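Local coordinates for CPXV018 protein (Cowpox virus, PDB 4PDC) that probably binds the natural killer cell receptor NKG2D through an MHC class I-like platform domain, as a viral immune-evasion protein, at residues Thr20-Val23 with Ser28-Ile31; Leu52-Asn57 with Lys127-Glu132; Tyr80-Asp85 with Ser91-Asp96; Tyr97-Glu102 with Thr112-Trp117. The protein carries 2 engineered substitutions. All coordinates share one frame; numbering follows the deposited sequence.

Interaction 1: residues Thr20-Val23 with Ser28-Ile31; sequences TVDV and SQII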
loop_
_atom_site.group_PDB
_atom_site.type_symbol
_atom_site.label_atom_id
_atom_site.label_comp_id
_atom_site.label_asym_id
_atom_site.label_seq_id
_atom_site.Cartn_x
_atom_site.Cartn_y
_atom_site.Cartn_z
ATOM N N THR E 20 -21.032 -8.870 3.227
ATOM C CA THR E 20 -20.833 -9.449 1.906
ATOM C C THR E 20 -20.053 -8.512 0.991
ATOM O O THR E 20 -20.125 -7.291 1.123
ATOM C CB THR E 20 -22.179 -9.799 1.238
ATOM O OG1 THR E 20 -22.888 -8.598 0.921
ATOM C CG2 THR E 20 -23.036 -10.658 2.159
ATOM N N VAL E 21 -19.291 -9.097 0.074
ATOM C CA VAL E 21 -18.653 -8.334 -0.990
ATOM C C VAL E 21 -18.850 -9.043 -2.326
ATOM O O VAL E 21 -18.735 -10.264 -2.404
ATOM C CB VAL E 21 -17.150 -8.137 -0.746
ATOM C CG1 VAL E 21 -16.588 -7.132 -1.741
ATOM C CG2 VAL E 21 -16.889 -7.675 0.683
ATOM N N ASP E 22 -19.163 -8.260 -3.357
ATOM C CA ASP E 22 -19.266 -8.736 -4.735
ATOM C C ASP E 22 -18.221 -8.046 -5.598
ATOM O O ASP E 22 -18.079 -6.823 -5.548
ATOM C CB ASP E 22 -20.656 -8.464 -5.319
ATOM C CG ASP E 22 -21.765 -9.133 -4.536
ATOM O OD1 ASP E 22 -21.566 -10.273 -4.072
ATOM O OD2 ASP E 22 -22.837 -8.511 -4.385
ATOM N N VAL E 23 -17.491 -8.829 -6.384
ATOM C CA VAL E 23 -16.533 -8.276 -7.335
ATOM C C VAL E 23 -17.047 -8.507 -8.745
ATOM O O VAL E 23 -17.242 -9.650 -9.162
ATOM C CB VAL E 23 -15.147 -8.905 -7.188
ATOM C CG1 VAL E 23 -14.137 -8.167 -8.052
ATOM C CG2 VAL E 23 -14.708 -8.889 -5.729
ATOM N N SER E 28 -20.202 -8.044 -14.625
ATOM C CA SER E 28 -20.392 -9.480 -14.466
ATOM C C SER E 28 -19.664 -9.941 -13.207
ATOM O O SER E 28 -18.468 -9.701 -13.057
ATOM C CB SER E 28 -19.880 -10.233 -15.693
ATOM O OG SER E 28 -19.745 -11.618 -15.418
ATOM N N GLN E 29 -20.388 -10.589 -12.297
ATOM C CA GLN E 29 -19.802 -11.009 -11.029
ATOM C C GLN E 29 -18.797 -12.133 -11.242
ATOM O O GLN E 29 -19.095 -13.117 -11.924
ATOM C CB GLN E 29 -20.894 -11.458 -10.056
ATOM C CG GLN E 29 -20.400 -11.672 -8.640
ATOM C CD GLN E 29 -21.450 -12.305 -7.751
ATOM O OE1 GLN E 29 -21.693 -13.508 -7.823
ATOM N NE2 GLN E 29 -22.084 -11.496 -6.915
ATOM N N ILE E 30 -17.609 -11.981 -10.655
ATOM C CA ILE E 30 -16.539 -12.962 -10.807
ATOM C C ILE E 30 -16.098 -13.542 -9.463
ATOM O O ILE E 30 -15.585 -14.657 -9.404
ATOM C CB ILE E 30 -15.309 -12.354 -11.523
ATOM C CG1 ILE E 30 -14.729 -11.178 -10.728
ATOM C CG2 ILE E 30 -15.688 -11.909 -12.931
ATOM C CD1 ILE E 30 -13.335 -10.761 -11.178
ATOM N N ILE E 31 -16.296 -12.778 -8.393
ATOM C CA ILE E 31 -15.935 -13.211 -7.046
ATOM C C ILE E 31 -17.028 -12.789 -6.070
ATOM O O ILE E 31 -17.677 -11.760 -6.263
ATOM C CB ILE E 31 -14.582 -12.610 -6.593
ATOM C CG1 ILE E 31 -13.451 -13.027 -7.536
ATOM C CG2 ILE E 31 -14.239 -13.038 -5.175
ATOM C CD1 ILE E 31 -12.196 -12.192 -7.366
#

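Interaction 2: residues Leu52-Asn57 with Lys127-Glu132; sequences LPFYKN and KWFDGE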
loop_
_atom_site.group_PDB
_atom_site.type_symbol
_atom_site.label_atom_id
_atom_site.label_comp_id
_atom_site.label_asym_id
_atom_site.label_seq_id
_atom_site.Cartn_x
_atom_site.Cartn_y
_atom_site.Cartn_z
ATOM N N LEU E 52 -7.905 -14.232 -5.147
ATOM C CA LEU E 52 -8.825 -14.722 -4.124
ATOM C C LEU E 52 -8.241 -14.595 -2.708
ATOM O O LEU E 52 -8.898 -14.047 -1.820
ATOM C CB LEU E 52 -9.219 -16.179 -4.398
ATOM C CG LEU E 52 -10.084 -16.446 -5.636
ATOM C CD1 LEU E 52 -10.360 -17.938 -5.767
ATOM C CD2 LEU E 52 -11.394 -15.666 -5.603
ATOM N N PRO E 53 -7.012 -15.094 -2.485
ATOM C CA PRO E 53 -6.481 -14.998 -1.115
ATOM C C PRO E 53 -6.206 -13.561 -0.695
ATOM O O PRO E 53 -6.363 -13.231 0.478
ATOM C CB PRO E 53 -5.182 -15.811 -1.176
ATOM C CG PRO E 53 -4.815 -15.849 -2.610
ATOM C CD PRO E 53 -6.098 -15.822 -3.380
ATOM N N PHE E 54 -5.812 -12.722 -1.648
ATOM C CA PHE E 54 -5.572 -11.309 -1.385
ATOM C C PHE E 54 -6.874 -10.620 -0.977
ATOM O O PHE E 54 -6.927 -9.934 0.043
ATOM C CB PHE E 54 -4.965 -10.635 -2.622
ATOM C CG PHE E 54 -4.695 -9.165 -2.449
ATOM C CD1 PHE E 54 -3.551 -8.728 -1.803
ATOM C CD2 PHE E 54 -5.572 -8.222 -2.952
ATOM C CE1 PHE E 54 -3.294 -7.377 -1.652
ATOM C CE2 PHE E 54 -5.321 -6.868 -2.801
ATOM C CZ PHE E 54 -4.180 -6.448 -2.149
ATOM N N TYR E 55 -7.924 -10.818 -1.769
ATOM C CA TYR E 55 -9.211 -10.197 -1.491
ATOM C C TYR E 55 -9.822 -10.728 -0.198
ATOM O O TYR E 55 -10.488 -9.985 0.525
ATOM C CB TYR E 55 -10.189 -10.418 -2.650
ATOM C CG TYR E 55 -9.830 -9.686 -3.934
ATOM C CD1 TYR E 55 -9.152 -8.470 -3.909
ATOM C CD2 TYR E 55 -10.178 -10.214 -5.172
ATOM C CE1 TYR E 55 -8.825 -7.806 -5.088
ATOM C CE2 TYR E 55 -9.860 -9.559 -6.350
ATOM C CZ TYR E 55 -9.181 -8.360 -6.303
ATOM O OH TYR E 55 -8.864 -7.724 -7.476
ATOM N N LYS E 56 -9.613 -12.007 0.094
ATOM C CA LYS E 56 -10.155 -12.577 1.326
ATOM C C LYS E 56 -9.630 -11.795 2.525
ATOM O O LYS E 56 -10.374 -11.502 3.458
ATOM C CB LYS E 56 -9.801 -14.059 1.458
ATOM C CG LYS E 56 -10.445 -14.734 2.667
ATOM C CD LYS E 56 -10.132 -16.221 2.712
ATOM C CE LYS E 56 -10.836 -16.908 3.874
ATOM N NZ LYS E 56 -10.596 -18.382 3.876
ATOM N N ASN E 57 -8.353 -11.434 2.482
ATOM C CA ASN E 57 -7.748 -10.661 3.555
ATOM C C ASN E 57 -8.233 -9.214 3.572
ATOM O O ASN E 57 -8.603 -8.695 4.622
ATOM C CB ASN E 57 -6.223 -10.691 3.436
ATOM C CG ASN E 57 -5.634 -12.028 3.839
ATOM O OD1 ASN E 57 -6.134 -12.690 4.750
ATOM N ND2 ASN E 57 -4.563 -12.434 3.164
ATOM N N LYS E 127 -6.015 0.366 2.426
ATOM C CA LYS E 127 -4.858 0.097 3.265
ATOM C C LYS E 127 -3.782 -0.643 2.470
ATOM O O LYS E 127 -2.620 -0.239 2.469
ATOM C CB LYS E 127 -5.268 -0.711 4.492
ATOM C CG LYS E 127 -4.182 -0.845 5.546
ATOM C CD LYS E 127 -4.755 -1.429 6.827
ATOM C CE LYS E 127 -3.699 -1.582 7.906
ATOM N NZ LYS E 127 -4.314 -2.009 9.198
ATOM N N TRP E 128 -4.183 -1.704 1.771
ATOM C CA TRP E 128 -3.259 -2.497 0.956
ATOM C C TRP E 128 -3.652 -2.512 -0.523
ATOM O O TRP E 128 -3.003 -3.173 -1.333
ATOM C CB TRP E 128 -3.195 -3.932 1.483
ATOM C CG TRP E 128 -2.553 -4.037 2.832
ATOM C CD1 TRP E 128 -3.181 -4.215 4.028
ATOM C CD2 TRP E 128 -1.155 -3.957 3.119
ATOM N NE1 TRP E 128 -2.259 -4.257 5.045
ATOM C CE2 TRP E 128 -1.006 -4.104 4.513
ATOM C CE3 TRP E 128 -0.011 -3.785 2.333
ATOM C CZ2 TRP E 128 0.238 -4.077 5.137
ATOM C CZ3 TRP E 128 1.222 -3.762 2.954
ATOM C CH2 TRP E 128 1.337 -3.905 4.343
ATOM N N PHE E 129 -4.701 -1.770 -0.867
ATOM C CA PHE E 129 -5.311 -1.845 -2.195
ATOM C C PHE E 129 -5.759 -0.467 -2.687
ATOM O O PHE E 129 -6.918 -0.092 -2.523
ATOM C CB PHE E 129 -6.501 -2.814 -2.155
ATOM C CG PHE E 129 -7.119 -3.090 -3.497
ATOM C CD1 PHE E 129 -6.397 -3.729 -4.492
ATOM C CD2 PHE E 129 -8.435 -2.741 -3.752
ATOM C CE1 PHE E 129 -6.968 -3.994 -5.724
ATOM C CE2 PHE E 129 -9.012 -3.002 -4.982
ATOM C CZ PHE E 129 -8.277 -3.631 -5.969
ATOM N N ASP E 130 -4.840 0.283 -3.293
ATOM C CA ASP E 130 -5.155 1.629 -3.767
ATOM C C ASP E 130 -5.674 1.601 -5.204
ATOM O O ASP E 130 -5.848 0.534 -5.793
ATOM C CB ASP E 130 -3.930 2.551 -3.649
ATOM C CG ASP E 130 -2.731 2.075 -4.473
ATOM O OD1 ASP E 130 -2.915 1.454 -5.542
ATOM O OD2 ASP E 130 -1.587 2.356 -4.049
ATOM N N GLY E 131 -5.922 2.780 -5.764
ATOM C CA GLY E 131 -6.486 2.883 -7.097
ATOM C C GLY E 131 -5.610 2.255 -8.166
ATOM O O GLY E 131 -6.103 1.570 -9.066
ATOM N N GLU E 132 -4.306 2.491 -8.074
ATOM C CA GLU E 132 -3.370 1.930 -9.037
ATOM C C GLU E 132 -3.394 0.402 -8.985
ATOM O O GLU E 132 -3.320 -0.258 -10.020
ATOM C CB GLU E 132 -1.959 2.455 -8.782
ATOM C CG GLU E 132 -0.986 2.142 -9.903
ATOM C CD GLU E 132 0.362 2.812 -9.718
ATOM O OE1 GLU E 132 0.612 3.372 -8.628
ATOM O OE2 GLU E 132 1.168 2.781 -10.675
#

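Interaction 3: residues Tyr80-Asp85 with Ser91-Asp96; sequences YFYECD and STFDQD. Engineered in segment 91-96: Asp96 (natural residue Phe).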
loop_
_atom_site.group_PDB
_atom_site.type_symbol
_atom_site.label_atom_id
_atom_site.label_comp_id
_atom_site.label_asym_id
_atom_site.label_seq_id
_atom_site.Cartn_x
_atom_site.Cartn_y
_atom_site.Cartn_z
ATOM N N TYR E 80 -20.879 0.271 0.409
ATOM C CA TYR E 80 -19.768 1.013 -0.164
ATOM C C TYR E 80 -19.420 0.415 -1.512
ATOM O O TYR E 80 -19.080 -0.763 -1.607
ATOM C CB TYR E 80 -18.556 0.987 0.761
ATOM C CG TYR E 80 -17.327 1.656 0.184
ATOM C CD1 TYR E 80 -17.354 2.990 -0.208
ATOM C CD2 TYR E 80 -16.133 0.961 0.055
ATOM C CE1 TYR E 80 -16.227 3.609 -0.726
ATOM C CE2 TYR E 80 -15.006 1.568 -0.457
ATOM C CZ TYR E 80 -15.056 2.891 -0.848
ATOM O OH TYR E 80 -13.925 3.491 -1.358
ATOM N N PHE E 81 -19.514 1.238 -2.549
ATOM C CA PHE E 81 -19.254 0.806 -3.914
ATOM C C PHE E 81 -17.978 1.471 -4.386
ATOM O O PHE E 81 -17.843 2.681 -4.272
ATOM C CB PHE E 81 -20.435 1.168 -4.817
ATOM C CG PHE E 81 -20.211 0.865 -6.269
ATOM C CD1 PHE E 81 -20.374 -0.420 -6.755
ATOM C CD2 PHE E 81 -19.864 1.872 -7.155
ATOM C CE1 PHE E 81 -20.179 -0.698 -8.097
ATOM C CE2 PHE E 81 -19.668 1.601 -8.498
ATOM C CZ PHE E 81 -19.827 0.316 -8.969
ATOM N N TYR E 82 -17.030 0.673 -4.875
ATOM C CA TYR E 82 -15.779 1.203 -5.403
ATOM C C TYR E 82 -15.465 0.568 -6.749
ATOM O O TYR E 82 -15.424 -0.660 -6.874
ATOM C CB TYR E 82 -14.619 0.968 -4.430
ATOM C CG TYR E 82 -13.321 1.532 -4.955
ATOM C CD1 TYR E 82 -13.033 2.885 -4.832
ATOM C CD2 TYR E 82 -12.396 0.720 -5.598
ATOM C CE1 TYR E 82 -11.855 3.411 -5.323
ATOM C CE2 TYR E 82 -11.215 1.240 -6.093
ATOM C CZ TYR E 82 -10.949 2.583 -5.952
ATOM O OH TYR E 82 -9.774 3.110 -6.445
ATOM N N GLU E 83 -15.244 1.414 -7.751
ATOM C CA GLU E 83 -15.035 0.958 -9.117
ATOM C C GLU E 83 -13.868 1.685 -9.759
ATOM O O GLU E 83 -13.788 2.909 -9.691
ATOM C CB GLU E 83 -16.299 1.179 -9.952
ATOM C CG GLU E 83 -16.196 0.705 -11.389
ATOM C CD GLU E 83 -17.382 1.142 -12.225
ATOM O OE1 GLU E 83 -17.320 2.251 -12.793
ATOM O OE2 GLU E 83 -18.372 0.383 -12.309
ATOM N N CYS E 84 -12.962 0.928 -10.374
ATOM C CA CYS E 84 -11.925 1.522 -11.206
ATOM C C CYS E 84 -12.211 1.146 -12.657
ATOM O O CYS E 84 -12.775 0.086 -12.942
ATOM C CB CYS E 84 -10.522 1.081 -10.769
ATOM S SG CYS E 84 -10.088 -0.661 -10.995
ATOM N N ASP E 85 -11.835 2.041 -13.561
ATOM C CA ASP E 85 -12.162 1.918 -14.974
ATOM C C ASP E 85 -10.911 2.168 -15.804
ATOM O O ASP E 85 -10.254 3.196 -15.643
ATOM C CB ASP E 85 -13.267 2.912 -15.341
ATOM C CG ASP E 85 -13.684 2.827 -16.800
ATOM O OD1 ASP E 85 -12.868 3.174 -17.683
ATOM O OD2 ASP E 85 -14.840 2.434 -17.058
ATOM N N SER E 91 -7.009 5.818 -16.465
ATOM C CA SER E 91 -7.540 5.290 -15.216
ATOM C C SER E 91 -8.491 6.293 -14.581
ATOM O O SER E 91 -8.100 7.424 -14.304
ATOM C CB SER E 91 -6.402 4.970 -14.245
ATOM O OG SER E 91 -5.466 4.075 -14.817
ATOM N N THR E 92 -9.737 5.879 -14.362
ATOM C CA THR E 92 -10.715 6.712 -13.673
ATOM C C THR E 92 -11.405 5.893 -12.587
ATOM O O THR E 92 -11.444 4.662 -12.648
ATOM C CB THR E 92 -11.766 7.294 -14.640
ATOM O OG1 THR E 92 -12.412 6.235 -15.350
ATOM C CG2 THR E 92 -11.111 8.240 -15.635
ATOM N N PHE E 93 -11.935 6.590 -11.589
ATOM C CA PHE E 93 -12.455 5.944 -10.395
ATOM C C PHE E 93 -13.793 6.533 -9.991
ATOM O O PHE E 93 -14.101 7.688 -10.288
ATOM C CB PHE E 93 -11.457 6.081 -9.244
ATOM C CG PHE E 93 -10.091 5.563 -9.569
ATOM C CD1 PHE E 93 -9.772 4.232 -9.358
ATOM C CD2 PHE E 93 -9.128 6.404 -10.101
ATOM C CE1 PHE E 93 -8.515 3.753 -9.662
ATOM C CE2 PHE E 93 -7.868 5.932 -10.406
ATOM C CZ PHE E 93 -7.561 4.604 -10.188
ATOM N N ASP E 94 -14.578 5.717 -9.303
ATOM C CA ASP E 94 -15.907 6.099 -8.865
ATOM C C ASP E 94 -16.198 5.391 -7.553
ATOM O O ASP E 94 -15.852 4.220 -7.390
ATOM C CB ASP E 94 -16.948 5.736 -9.929
ATOM C CG ASP E 94 -18.336 6.229 -9.581
ATOM O OD1 ASP E 94 -18.438 7.216 -8.824
ATOM O OD2 ASP E 94 -19.325 5.636 -10.068
ATOM N N GLN E 95 -16.806 6.094 -6.608
ATOM C CA GLN E 95 -17.220 5.449 -5.371
ATOM C C GLN E 95 -18.496 6.071 -4.835
ATOM O O GLN E 95 -18.720 7.276 -4.963
ATOM C CB GLN E 95 -16.104 5.508 -4.315
ATOM C CG GLN E 95 -15.699 6.903 -3.862
ATOM C CD GLN E 95 -14.622 6.884 -2.780
ATOM O OE1 GLN E 95 -13.973 5.861 -2.541
ATOM N NE2 GLN E 95 -14.431 8.021 -2.119
ATOM N N ASP E 96 -19.332 5.220 -4.249
ATOM C CA ASP E 96 -20.621 5.627 -3.708
ATOM C C ASP E 96 -20.797 5.060 -2.312
ATOM O O ASP E 96 -20.263 3.997 -1.989
ATOM C CB ASP E 96 -21.766 5.150 -4.607
ATOM C CG ASP E 96 -21.757 5.814 -5.967
ATOM O OD1 ASP E 96 -21.482 7.031 -6.036
ATOM O OD2 ASP E 96 -22.027 5.114 -6.966
HETATM O O HOH W 1 -11.236 5.255 -17.373
#

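Interaction 4: residues Tyr97-Glu102 with Thr112-Trp117; sequences YLYNGE and TNKNMW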
loop_
_atom_site.group_PDB
_atom_site.type_symbol
_atom_site.label_atom_id
_atom_site.label_comp_id
_atom_site.label_asym_id
_atom_site.label_seq_id
_atom_site.Cartn_x
_atom_site.Cartn_y
_atom_site.Cartn_z
ATOM N N TYR E 97 -21.551 5.785 -1.495
ATOM C CA TYR E 97 -21.925 5.347 -0.159
ATOM C C TYR E 97 -23.444 5.339 -0.049
ATOM O O TYR E 97 -24.085 6.343 -0.369
ATOM C CB TYR E 97 -21.343 6.272 0.908
ATOM C CG TYR E 97 -19.867 6.556 0.778
ATOM C CD1 TYR E 97 -19.403 7.540 -0.086
ATOM C CD2 TYR E 97 -18.937 5.859 1.539
ATOM C CE1 TYR E 97 -18.054 7.812 -0.198
ATOM C CE2 TYR E 97 -17.587 6.123 1.434
ATOM C CZ TYR E 97 -17.150 7.103 0.564
ATOM O OH TYR E 97 -15.805 7.372 0.457
ATOM N N LEU E 98 -24.012 4.221 0.402
ATOM C CA LEU E 98 -25.459 4.114 0.591
ATOM C C LEU E 98 -25.796 3.792 2.038
ATOM O O LEU E 98 -25.170 2.927 2.658
ATOM C CB LEU E 98 -26.074 3.033 -0.306
ATOM C CG LEU E 98 -25.710 2.997 -1.788
ATOM C CD1 LEU E 98 -26.299 1.758 -2.442
ATOM C CD2 LEU E 98 -26.210 4.245 -2.469
ATOM N N TYR E 99 -26.794 4.497 2.561
ATOM C CA TYR E 99 -27.385 4.184 3.850
ATOM C C TYR E 99 -28.845 3.814 3.613
ATOM O O TYR E 99 -29.634 4.647 3.164
ATOM C CB TYR E 99 -27.269 5.366 4.812
ATOM C CG TYR E 99 -27.780 5.063 6.202
ATOM C CD1 TYR E 99 -29.107 5.285 6.539
ATOM C CD2 TYR E 99 -26.938 4.540 7.173
ATOM C CE1 TYR E 99 -29.579 5.002 7.805
ATOM C CE2 TYR E 99 -27.401 4.257 8.444
ATOM C CZ TYR E 99 -28.722 4.490 8.752
ATOM O OH TYR E 99 -29.188 4.211 10.013
ATOM N N ASN E 100 -29.191 2.564 3.903
ATOM C CA ASN E 100 -30.511 2.032 3.579
ATOM C C ASN E 100 -30.865 2.286 2.111
ATOM O O ASN E 100 -31.989 2.661 1.780
ATOM C CB ASN E 100 -31.565 2.632 4.511
ATOM C CG ASN E 100 -31.372 2.194 5.958
ATOM O OD1 ASN E 100 -30.760 1.161 6.225
ATOM N ND2 ASN E 100 -31.887 2.978 6.894
ATOM N N GLY E 101 -29.887 2.077 1.236
ATOM C CA GLY E 101 -30.110 2.133 -0.197
ATOM C C GLY E 101 -30.073 3.528 -0.787
ATOM O O GLY E 101 -30.147 3.684 -2.005
ATOM N N GLU E 102 -29.952 4.541 0.066
ATOM C CA GLU E 102 -29.953 5.930 -0.384
ATOM C C GLU E 102 -28.548 6.519 -0.383
ATOM O O GLU E 102 -27.859 6.500 0.642
ATOM C CB GLU E 102 -30.872 6.769 0.505
ATOM C CG GLU E 102 -30.917 8.240 0.138
ATOM C CD GLU E 102 -31.957 9.002 0.934
ATOM O OE1 GLU E 102 -33.165 8.755 0.723
ATOM O OE2 GLU E 102 -31.567 9.844 1.772
ATOM N N THR E 112 -22.267 8.440 14.510
ATOM C CA THR E 112 -23.188 7.433 14.015
ATOM C C THR E 112 -22.467 6.451 13.105
ATOM O O THR E 112 -21.393 6.746 12.582
ATOM C CB THR E 112 -24.331 8.066 13.227
ATOM O OG1 THR E 112 -23.785 8.761 12.099
ATOM C CG2 THR E 112 -25.115 9.037 14.102
ATOM N N ASN E 113 -23.076 5.290 12.904
ATOM C CA ASN E 113 -22.548 4.312 11.973
ATOM C C ASN E 113 -22.518 4.889 10.561
ATOM O O ASN E 113 -21.593 4.628 9.794
ATOM C CB ASN E 113 -23.379 3.030 12.020
ATOM C CG ASN E 113 -23.211 2.277 13.329
ATOM O OD1 ASN E 113 -22.133 2.281 13.920
ATOM N ND2 ASN E 113 -24.277 1.635 13.790
ATOM N N LYS E 114 -23.525 5.697 10.239
ATOM C CA LYS E 114 -23.619 6.330 8.929
ATOM C C LYS E 114 -22.413 7.229 8.654
ATOM O O LYS E 114 -21.807 7.168 7.581
ATOM C CB LYS E 114 -24.915 7.135 8.833
ATOM C CG LYS E 114 -25.197 7.713 7.464
ATOM C CD LYS E 114 -26.511 8.481 7.457
ATOM C CE LYS E 114 -26.843 9.009 6.073
ATOM N NZ LYS E 114 -28.089 9.822 6.069
ATOM N N ASN E 115 -22.056 8.058 9.628
ATOM C CA ASN E 115 -20.913 8.952 9.473
ATOM C C ASN E 115 -19.578 8.216 9.455
ATOM O O ASN E 115 -18.708 8.523 8.641
ATOM C CB ASN E 115 -20.909 9.999 10.589
ATOM C CG ASN E 115 -21.897 11.125 10.332
ATOM O OD1 ASN E 115 -22.122 11.520 9.186
ATOM N ND2 ASN E 115 -22.488 11.647 11.400
ATOM N N MET E 116 -19.410 7.253 10.353
ATOM C CA MET E 116 -18.167 6.497 10.415
ATOM C C MET E 116 -17.953 5.710 9.125
ATOM O O MET E 116 -16.835 5.615 8.613
ATOM C CB MET E 116 -18.178 5.550 11.613
ATOM C CG MET E 116 -16.850 4.852 11.843
ATOM S SD MET E 116 -16.914 3.636 13.173
ATOM C CE MET E 116 -17.416 4.667 14.554
ATOM N N TRP E 117 -19.035 5.140 8.610
ATOM C CA TRP E 117 -18.991 4.389 7.363
ATOM C C TRP E 117 -18.511 5.281 6.221
ATOM O O TRP E 117 -17.701 4.870 5.392
ATOM C CB TRP E 117 -20.376 3.817 7.057
ATOM C CG TRP E 117 -20.447 2.962 5.826
ATOM C CD1 TRP E 117 -20.860 3.349 4.585
ATOM C CD2 TRP E 117 -20.108 1.574 5.720
ATOM N NE1 TRP E 117 -20.803 2.288 3.712
ATOM C CE2 TRP E 117 -20.341 1.187 4.383
ATOM C CE3 TRP E 117 -19.632 0.621 6.626
ATOM C CZ2 TRP E 117 -20.119 -0.112 3.933
ATOM C CZ3 TRP E 117 -19.410 -0.669 6.175
ATOM C CH2 TRP E 117 -19.653 -1.022 4.841
HETATM O O HOH W 2 -28.861 10.957 3.463
#

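Interaction 1: residues Thr20-Val23 with Ser28-Ile31
The two flat groups of this contact belong to Asp22 and Gln29, whose carboxylate and amide planes are turned 41° apart and do not stack. NE2 of Gln29 comes within 3.1 Å of Asp22 OD1, but the angle is too poor for a hydrogen bond; OD1 is bonded instead to the hydroxyl of Thr32. Gln29 reaches across with a long extended arm, which a chi1 of -170° sends away from its own backbone N and past the carbonyl of Val23. That carbonyl is the hub of the backbone pairing. Val23 O accepts a nearly linear bond from Ile30 N at 2.8 Å and a weak one from Ile31 N at 3.4 Å, while Val23 N returns a bond to Ile31 O at 2.9 Å. Val23 and Ile31 lie alongside each other on one face of the sheet, their CB atoms 3.8 Å apart. CG1 of Val23 meets CG1 of Ile30 at 4.1 Å. Phe59 touches Val23 and Tyr55 touches Ile31, both from helix 51-64, so this face belongs to the core between sheet and helices. Two residues, Ile30 and Ile31, set against the single Val23 make a classic beta bulge, here in the hairpin of strands 16-25 and 29-33.

Interaction 2: residues Leu52-Asn57 with Lys127-Glu132
Phe54 and Tyr55, neighbours on helix 51-64, reach across to Trp128 and Phe129, linking that helix to the break between helices 113-126 and 131-146 through an aromatic cluster, in what is probably an MHC class I-like platform. Phe54 comes first. With CG anti to the backbone N (chi1 179°), its ring extends from the helix and works by its edge: CZ lies 3.6 Å from Trp128 O, which sits in the ring plane, and CE2 lies 3.7 Å from CD1 of Phe129. Phe54 packs on one chain of another protein and Trp128 on that chain and a second, so this end of the cluster is part of an intermolecular interface, consistent with receptor binding. One residue on, Tyr55 is buried, and it is the far part of its side chain that comes near Phe129. Its hydroxyl is hydrogen-bonded to His137 ND1, which fixes the far end of the ring. Phe6, from the sheet, meets the rings of both Tyr55 and Phe129. Tyr55 and Phe129 form an edge-to-face (T-shaped) pair, with planes at 81° and centroids 5.9 Å apart; CE1 of Tyr55 supplies the edge, over one face of Phe129 and 4.3 Å from its CE1 atom.

Interaction 3: residues Tyr80-Asp85 with Ser91-Asp96
Tyr80 and Gln95, Tyr82 and Phe93, and Phe81 and the engineered Asp96 carry the side-chain contacts of this antiparallel beta hairpin, part of the sheet floor of an MHC class I-like platform. Six backbone bonds hold its ladder, with Phe81-Asp96, Glu83-Asp94 and Asp85-Thr92 as hydrogen-bonded pairs. Beneath helices 113-126 and 131-146 lie the Tyr80, Tyr82 and Cys84 side chains with those of Gln95 and Phe93. Tyr80 slants across Gln95, its ring plane 69° from the amide. Its hydroxyl donates to Gln95 OE1 at 2.6 Å, approaching tilted 32° from the carbonyl plane. That amide is held from a second direction, because NE2 bonds to Glu122 OE1 of the helix above; two bonds thus set its rotation. Tyr82 and Phe93 run side by side and point the same way, and the hydroxyl OH of Tyr82 lies 3.1 Å from Phe93 CD1. On the reverse face Phe81 lies alongside Asp96, ring and carboxylate planes only 16° apart, with Phe81 CD2 3.9 Å from Asp96 OD2. Farther along that face Glu83 OE1 and Asp94 OD2, like in charge, stay 4.8 Å apart. At Cys84, whose SG is joined to Cys134 in a disulfide, the CB atom rests 3.5 Å from CE1 of Phe93.

Interaction 4: residues Tyr97-Glu102 with Thr112-Trp117
Tyr99, where strand 90-99 ends in a type I' turn from Tyr99 to Glu102, faces Lys114 in the first turn of helix 113-126, with their CA atoms 6.7 Å apart. The helix start is capped by Thr112, whose OG1 accepts from Asn115 N at 3.1 Å. Lys114 runs out fully extended and crosses the Tyr99 side chain at about a right angle. Its CD lies over one face of the ring, toward the rim, 4.1 Å from the centroid and 21° off the normal, in a CH-pi contact, while CG passes the ring's border, 3.6 Å from Tyr99 CD2. The phenol hydroxyl lies at the other end of the ring, bonded to Glu76 OE2. Two residues back along the strand, Tyr97 meets Trp117 more loosely, CD2 of Tyr97 to CD1 of Trp117 at 4.4 Å; the indole N-H is given to Thr79 O. Beyond the ring, Lys114 NZ donates to a water at 2.9 Å, and that water bonds weakly to Glu102. With NZ 5.5 Å from Glu102 OE2 there is no direct salt bridge, which implies that strand and helix meet here chiefly through aliphatic and aromatic surface, the ammonium charge probably adding a weak, water-mediated attraction.

How the interactions relate
Interactions 1, 3 and 4 all reach one antiparallel sheet, while interaction 2 bridges helical elements packed on it. Interaction 1 closes first along the chain; interactions 3 and 4 then follow, both nested inside the long loop that interaction 2 closes. Helix 51-64 of interaction 2 meets interaction 1 through Ile31 CD1 and Tyr55 CD2, 3.6 Å apart, and Gly131 meets Phe93 and Tyr82 of interaction 3. Interactions 3 and 4 share strand 90-99 and touch between Tyr80 and Tyr97. Interactions 1 and 4 have centres about 21 Å apart, on opposite sides of the chain's centre. Interaction 2 thus packs on sheet contacts 1 and 3, while interaction 4 joins the sheet to helix 113-126, about 12 Å (nearest atoms) from interaction 2.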